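Local coordinates for flavoprotein (Thermotoga maritima, PDB 5V8S) that probably reduces dioxygen or nitric oxide at a di-iron centre with electrons relayed through FMN, at the interface of chains A and B. Residues are numbered along the deposited sequence; one frame, centred on the assembly and turned at random. Chains: chain A/B, Flavoprotein.

Contact 1: the interface of chains A and B. Residues chain A 100, 130-134; chain B 278, 390-391.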
loop_
_atom_site.group_PDB
_atom_site.type_symbol
_atom_site.label_atom_id
_atom_site.label_comp_id
_atom_site.label_asym_id
_atom_site.label_seq_id
_atom_site.Cartn_x
_atom_site.Cartn_y
_atom_site.Cartn_z
ATOM N N PRO A 100 -5.744 -16.001 16.661
ATOM C CA PRO A 100 -6.826 -15.426 17.477
ATOM C C PRO A 100 -8.133 -15.136 16.770
ATOM O O PRO A 100 -9.106 -14.839 17.469
ATOM C CB PRO A 100 -6.199 -14.163 18.061
ATOM C CG PRO A 100 -4.762 -14.506 18.164
ATOM C CD PRO A 100 -4.457 -15.331 16.950
ATOM N N GLU A 130 0.021 -21.546 24.994
ATOM C CA GLU A 130 0.724 -21.042 26.165
ATOM C C GLU A 130 1.255 -19.636 25.910
ATOM O O GLU A 130 1.106 -18.743 26.747
ATOM C CB GLU A 130 1.865 -21.983 26.517
ATOM C CG GLU A 130 2.601 -21.524 27.755
ATOM C CD GLU A 130 3.825 -22.362 28.047
ATOM O OE1 GLU A 130 4.961 -21.839 27.905
ATOM O OE2 GLU A 130 3.648 -23.540 28.410
ATOM N N GLY A 131 1.861 -19.415 24.748
ATOM C CA GLY A 131 2.421 -18.100 24.467
ATOM C C GLY A 131 1.368 -17.010 24.339
ATOM O O GLY A 131 1.580 -15.872 24.770
ATOM N N PHE A 132 0.236 -17.321 23.708
ATOM C CA PHE A 132 -0.805 -16.307 23.546
ATOM C C PHE A 132 -1.557 -16.064 24.843
ATOM O O PHE A 132 -1.828 -14.915 25.204
ATOM C CB PHE A 132 -1.833 -16.758 22.502
ATOM C CG PHE A 132 -1.330 -16.789 21.084
ATOM C CD1 PHE A 132 -0.265 -16.021 20.662
ATOM C CD2 PHE A 132 -1.949 -17.609 20.166
ATOM C CE1 PHE A 132 0.165 -16.078 19.341
ATOM C CE2 PHE A 132 -1.527 -17.662 18.858
ATOM C CZ PHE A 132 -0.472 -16.898 18.444
ATOM N N TYR A 133 -1.930 -17.133 25.541
ATOM C CA TYR A 133 -2.933 -17.055 26.593
ATOM C C TYR A 133 -2.481 -17.605 27.935
ATOM O O TYR A 133 -3.241 -17.501 28.895
ATOM C CB TYR A 133 -4.209 -17.815 26.185
ATOM C CG TYR A 133 -4.775 -17.407 24.835
ATOM C CD1 TYR A 133 -5.221 -16.104 24.607
ATOM C CD2 TYR A 133 -4.862 -18.320 23.791
ATOM C CE1 TYR A 133 -5.732 -15.723 23.367
ATOM C CE2 TYR A 133 -5.380 -17.962 22.558
ATOM C CZ TYR A 133 -5.808 -16.658 22.346
ATOM O OH TYR A 133 -6.324 -16.281 21.125
ATOM N N GLY A 134 -1.282 -18.170 28.032
ATOM C CA GLY A 134 -0.865 -18.812 29.260
ATOM C C GLY A 134 -1.587 -20.103 29.566
ATOM O O GLY A 134 -1.521 -20.579 30.703
ATOM N N PHE B 278 -2.098 -7.980 20.413
ATOM C CA PHE B 278 -0.863 -8.212 21.155
ATOM C C PHE B 278 0.112 -7.060 20.986
ATOM O O PHE B 278 0.700 -6.588 21.968
ATOM C CB PHE B 278 -0.233 -9.537 20.730
ATOM C CG PHE B 278 -1.039 -10.727 21.131
ATOM C CD1 PHE B 278 -0.990 -11.179 22.433
ATOM C CD2 PHE B 278 -1.865 -11.362 20.239
ATOM C CE1 PHE B 278 -1.734 -12.255 22.838
ATOM C CE2 PHE B 278 -2.614 -12.462 20.639
ATOM C CZ PHE B 278 -2.544 -12.896 21.947
ATOM N N GLY B 390 3.077 -12.347 24.505
ATOM C CA GLY B 390 1.686 -12.350 24.902
ATOM C C GLY B 390 1.511 -12.436 26.406
ATOM O O GLY B 390 1.783 -11.472 27.133
ATOM N N SER B 391 1.072 -13.609 26.869
ATOM C CA SER B 391 0.721 -13.805 28.274
ATOM C C SER B 391 1.821 -13.324 29.215
ATOM O O SER B 391 1.550 -12.626 30.199
ATOM C CB SER B 391 0.439 -15.289 28.523
ATOM O OG SER B 391 1.567 -16.089 28.185
HETATM O O HOH W 1 4.134 -14.964 25.518
#

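Contact 2: the interface of chains A and B. Residues chain A 336, 339-340, 343; chain B 43-44, 339-340, 343-344.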
loop_
_atom_site.group_PDB
_atom_site.type_symbol
_atom_site.label_atom_id
_atom_site.label_comp_id
_atom_site.label_asym_id
_atom_site.label_seq_id
_atom_site.Cartn_x
_atom_site.Cartn_y
_atom_site.Cartn_z
ATOM N N PRO A 336 6.625 2.610 -5.452
ATOM C CA PRO A 336 6.070 1.990 -4.257
ATOM C C PRO A 336 4.874 1.063 -4.366
ATOM O O PRO A 336 5.012 -0.061 -3.924
ATOM C CB PRO A 336 5.723 3.186 -3.369
ATOM C CG PRO A 336 6.658 4.246 -3.806
ATOM C CD PRO A 336 6.796 4.061 -5.283
ATOM N N ARG A 339 5.980 -1.941 -6.555
ATOM C CA ARG A 339 6.865 -2.768 -5.741
ATOM C C ARG A 339 6.058 -3.621 -4.764
ATOM O O ARG A 339 6.252 -4.841 -4.679
ATOM C CB ARG A 339 7.874 -1.910 -4.978
ATOM C CG ARG A 339 8.887 -2.755 -4.219
ATOM C CD ARG A 339 9.668 -1.937 -3.206
ATOM N NE ARG A 339 8.806 -1.422 -2.150
ATOM C CZ ARG A 339 8.652 -0.139 -1.832
ATOM N NH1 ARG A 339 9.308 0.805 -2.484
ATOM N NH2 ARG A 339 7.831 0.197 -0.853
ATOM N N PHE A 340 5.143 -2.992 -4.022
ATOM C CA PHE A 340 4.343 -3.733 -3.052
ATOM C C PHE A 340 3.577 -4.850 -3.744
ATOM O O PHE A 340 3.546 -5.984 -3.267
ATOM C CB PHE A 340 3.377 -2.780 -2.338
ATOM C CG PHE A 340 2.544 -3.433 -1.263
ATOM C CD1 PHE A 340 3.028 -3.558 0.022
ATOM C CD2 PHE A 340 1.279 -3.923 -1.538
ATOM C CE1 PHE A 340 2.270 -4.153 1.013
ATOM C CE2 PHE A 340 0.531 -4.516 -0.546
ATOM C CZ PHE A 340 1.022 -4.617 0.730
ATOM N N LEU A 343 5.956 -7.667 -4.893
ATOM C CA LEU A 343 6.431 -8.461 -3.763
ATOM C C LEU A 343 5.333 -9.359 -3.212
ATOM O O LEU A 343 5.605 -10.494 -2.823
ATOM C CB LEU A 343 6.991 -7.568 -2.658
ATOM C CG LEU A 343 8.300 -6.849 -2.971
ATOM C CD1 LEU A 343 8.682 -5.893 -1.837
ATOM C CD2 LEU A 343 9.411 -7.842 -3.183
ATOM N N VAL B 43 0.807 7.907 -6.091
ATOM C CA VAL B 43 1.101 7.255 -4.813
ATOM C C VAL B 43 0.720 8.062 -3.572
ATOM O O VAL B 43 0.127 7.502 -2.647
ATOM C CB VAL B 43 2.548 6.736 -4.742
ATOM C CG1 VAL B 43 3.496 7.761 -5.160
ATOM C CG2 VAL B 43 2.901 6.249 -3.352
ATOM N N TRP B 44 1.034 9.358 -3.518
ATOM C CA TRP B 44 0.969 10.091 -2.249
ATOM C C TRP B 44 -0.447 10.609 -2.019
ATOM O O TRP B 44 -0.958 11.399 -2.816
ATOM C CB TRP B 44 1.971 11.256 -2.224
ATOM C CG TRP B 44 3.339 10.781 -2.650
ATOM C CD1 TRP B 44 4.042 11.189 -3.742
ATOM C CD2 TRP B 44 4.129 9.760 -2.030
ATOM N NE1 TRP B 44 5.217 10.514 -3.835
ATOM C CE2 TRP B 44 5.297 9.622 -2.801
ATOM C CE3 TRP B 44 3.967 8.947 -0.897
ATOM C CZ2 TRP B 44 6.287 8.703 -2.493
ATOM C CZ3 TRP B 44 4.954 8.052 -0.588
ATOM C CH2 TRP B 44 6.095 7.920 -1.392
ATOM N N ARG B 339 6.700 -3.402 6.362
ATOM C CA ARG B 339 7.750 -3.441 5.339
ATOM C C ARG B 339 7.641 -2.244 4.408
ATOM O O ARG B 339 8.622 -1.529 4.177
ATOM C CB ARG B 339 7.667 -4.721 4.505
ATOM C CG ARG B 339 8.806 -4.849 3.506
ATOM C CD ARG B 339 8.542 -5.925 2.489
ATOM N NE ARG B 339 7.434 -5.579 1.614
ATOM C CZ ARG B 339 6.365 -6.334 1.377
ATOM N NH1 ARG B 339 6.203 -7.516 1.960
ATOM N NH2 ARG B 339 5.440 -5.884 0.536
ATOM N N PHE B 340 6.450 -2.026 3.861
ATOM C CA PHE B 340 6.225 -0.919 2.941
ATOM C C PHE B 340 6.599 0.401 3.600
ATOM O O PHE B 340 7.285 1.240 3.000
ATOM C CB PHE B 340 4.751 -0.922 2.537
ATOM C CG PHE B 340 4.377 0.202 1.604
ATOM C CD1 PHE B 340 4.520 0.073 0.240
ATOM C CD2 PHE B 340 3.877 1.379 2.101
ATOM C CE1 PHE B 340 4.178 1.117 -0.626
ATOM C CE2 PHE B 340 3.542 2.409 1.258
ATOM C CZ PHE B 340 3.700 2.291 -0.103
ATOM N N LEU B 343 10.339 0.802 4.125
ATOM C CA LEU B 343 11.038 1.048 2.873
ATOM C C LEU B 343 10.830 2.484 2.401
ATOM O O LEU B 343 11.767 3.102 1.869
ATOM C CB LEU B 343 10.609 0.051 1.793
ATOM C CG LEU B 343 11.114 -1.378 1.974
ATOM C CD1 LEU B 343 10.485 -2.271 0.928
ATOM C CD2 LEU B 343 12.649 -1.440 1.906
ATOM N N GLU B 344 9.640 3.059 2.622
ATOM C CA GLU B 344 9.420 4.439 2.192
ATOM C C GLU B 344 10.132 5.421 3.107
ATOM O O GLU B 344 10.647 6.437 2.635
ATOM C CB GLU B 344 7.922 4.761 2.099
ATOM C CG GLU B 344 7.208 3.978 0.995
ATOM C CD GLU B 344 7.942 4.097 -0.306
ATOM O OE1 GLU B 344 8.281 5.254 -0.681
ATOM O OE2 GLU B 344 8.228 3.059 -0.930
#

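Contact 1: the interface of chains A and B
The ring of B:Phe278 meets chain A by its rim, with CG of A:Pro100 lying in the ring plane beyond the edge, 3.9 Å from CE2. Within chain A, the ring of A:Tyr133 has one face taken by CB of A:Phe132, which sits 3.6 Å above the plane and over the ring centre. That same methylene carbon is met from chain B by the tip of the phenyl group, CZ of B:Phe278 lying 4.0 Å from CB of A:Phe132, so this carbon touches a tyrosine face on one side and the tip of the phenylalanine at roughly a right angle to it. The A:Phe132 and B:Phe278 side chains cross at about a right angle, and in both CG is anti to the carbonyl carbon. The neighbouring ring carbon CE1 of B:Phe278 also comes to 3.6 Å from the backbone O of A:Phe132.

Beside this apolar cluster, the loop B:Gly390-B:Ser391 binds carbonyl groups at the C-terminal end of helix 123-133. B:Ser391 holds OG in the crowded position between its backbone N and carbonyl carbon (chi1 58°), which turns the hydroxyl toward the helix end. OG donates a 3.1 Å hydrogen bond to O of A:Glu130, lying in the carbonyl plane and nearly in line with the C=O bond (159°). The amide N of B:Ser391 donates to O of A:Gly131, also at 3.1 Å, but from above the carbonyl plane, 28° out of it. A weak bond from OG reaches this second carbonyl as well. Such donors should complement the negative end of the helix dipole. On its other side, CB of B:Ser391 packs against A:Gly134, where the chain leaves the helix. Water 1 adds a bridge between O of A:Gly131 (2.8 Å) and N of B:Gly390 (3.0 Å).

Contact 2: the interface of chains A and B
Helix 336-348 of the flavodoxin-like domain packs against its own copy here, around the two-fold axis of the dimer. Near the axis the A:Phe340 and B:Phe340 side chains cross at about a right angle, their CD1 atoms 3.9 Å apart. Each has CG anti to the backbone N, which swings the ring out toward the partner helix. NH2 of B:Arg339 lies 3.4 Å from CD1 of A:Phe340, with guanidinium and ring planes inclined by 41°.

A:Arg339 runs out with CG anti to its backbone N, then bends at chi3 (65°) to meet B:Glu344 tip to tip. The salt bridge is end-on: NH1 and NH2 of A:Arg339 both donate to OE2 of B:Glu344, each at 2.9 Å. NH1 approaches nearly along the C-O axis, whereas NH2 is met by the anti lone pair of OE2, on the side away from OE1. Guanidinium and carboxylate are nearly coplanar, 11° apart. One guanidinium face looks onto O of A:Pro336; over the opposite face, toward its border, lies CB of B:Leu343, and the two probably help fix its orientation toward the carboxylate. CD1 of B:Leu343 adds a contact 3.6 Å from NE of A:Arg339. The A:Pro336 ring crosses the B:Glu344 side chain at about a right angle, and its CB is 3.8 Å from CE1 of B:Phe340. The carboxylate may also ease repulsion between A:Arg339 and B:Arg339, whose like charges lie near each other.

In sequence this helix comes between strands 322-327 and 354-360; it forms the dimer-facing surface of the flavodoxin-like domain here, and B:Val43, with B:Trp44 beside it, borders the start of the chain A helix at A:Pro336.

Contact 1 and contact 2 belong to one two-fold symmetric interface, their C-alpha centres about 31 Å apart, and share no residue. Contact 2 pairs identical helices near the axis, while contact 1 lies farther out and joins different domains, the beta-lactamase-like part of chain A to the flavodoxin-like part of chain B. Its twin does the same with chains exchanged. This probably is the head-to-tail dimer typical of flavo-diiron proteins, which would bring the di-iron site of one chain near the expected flavin site of the other. A:Pro100, between the iron-site residues A:Glu99 and A:Asp101, fits that role.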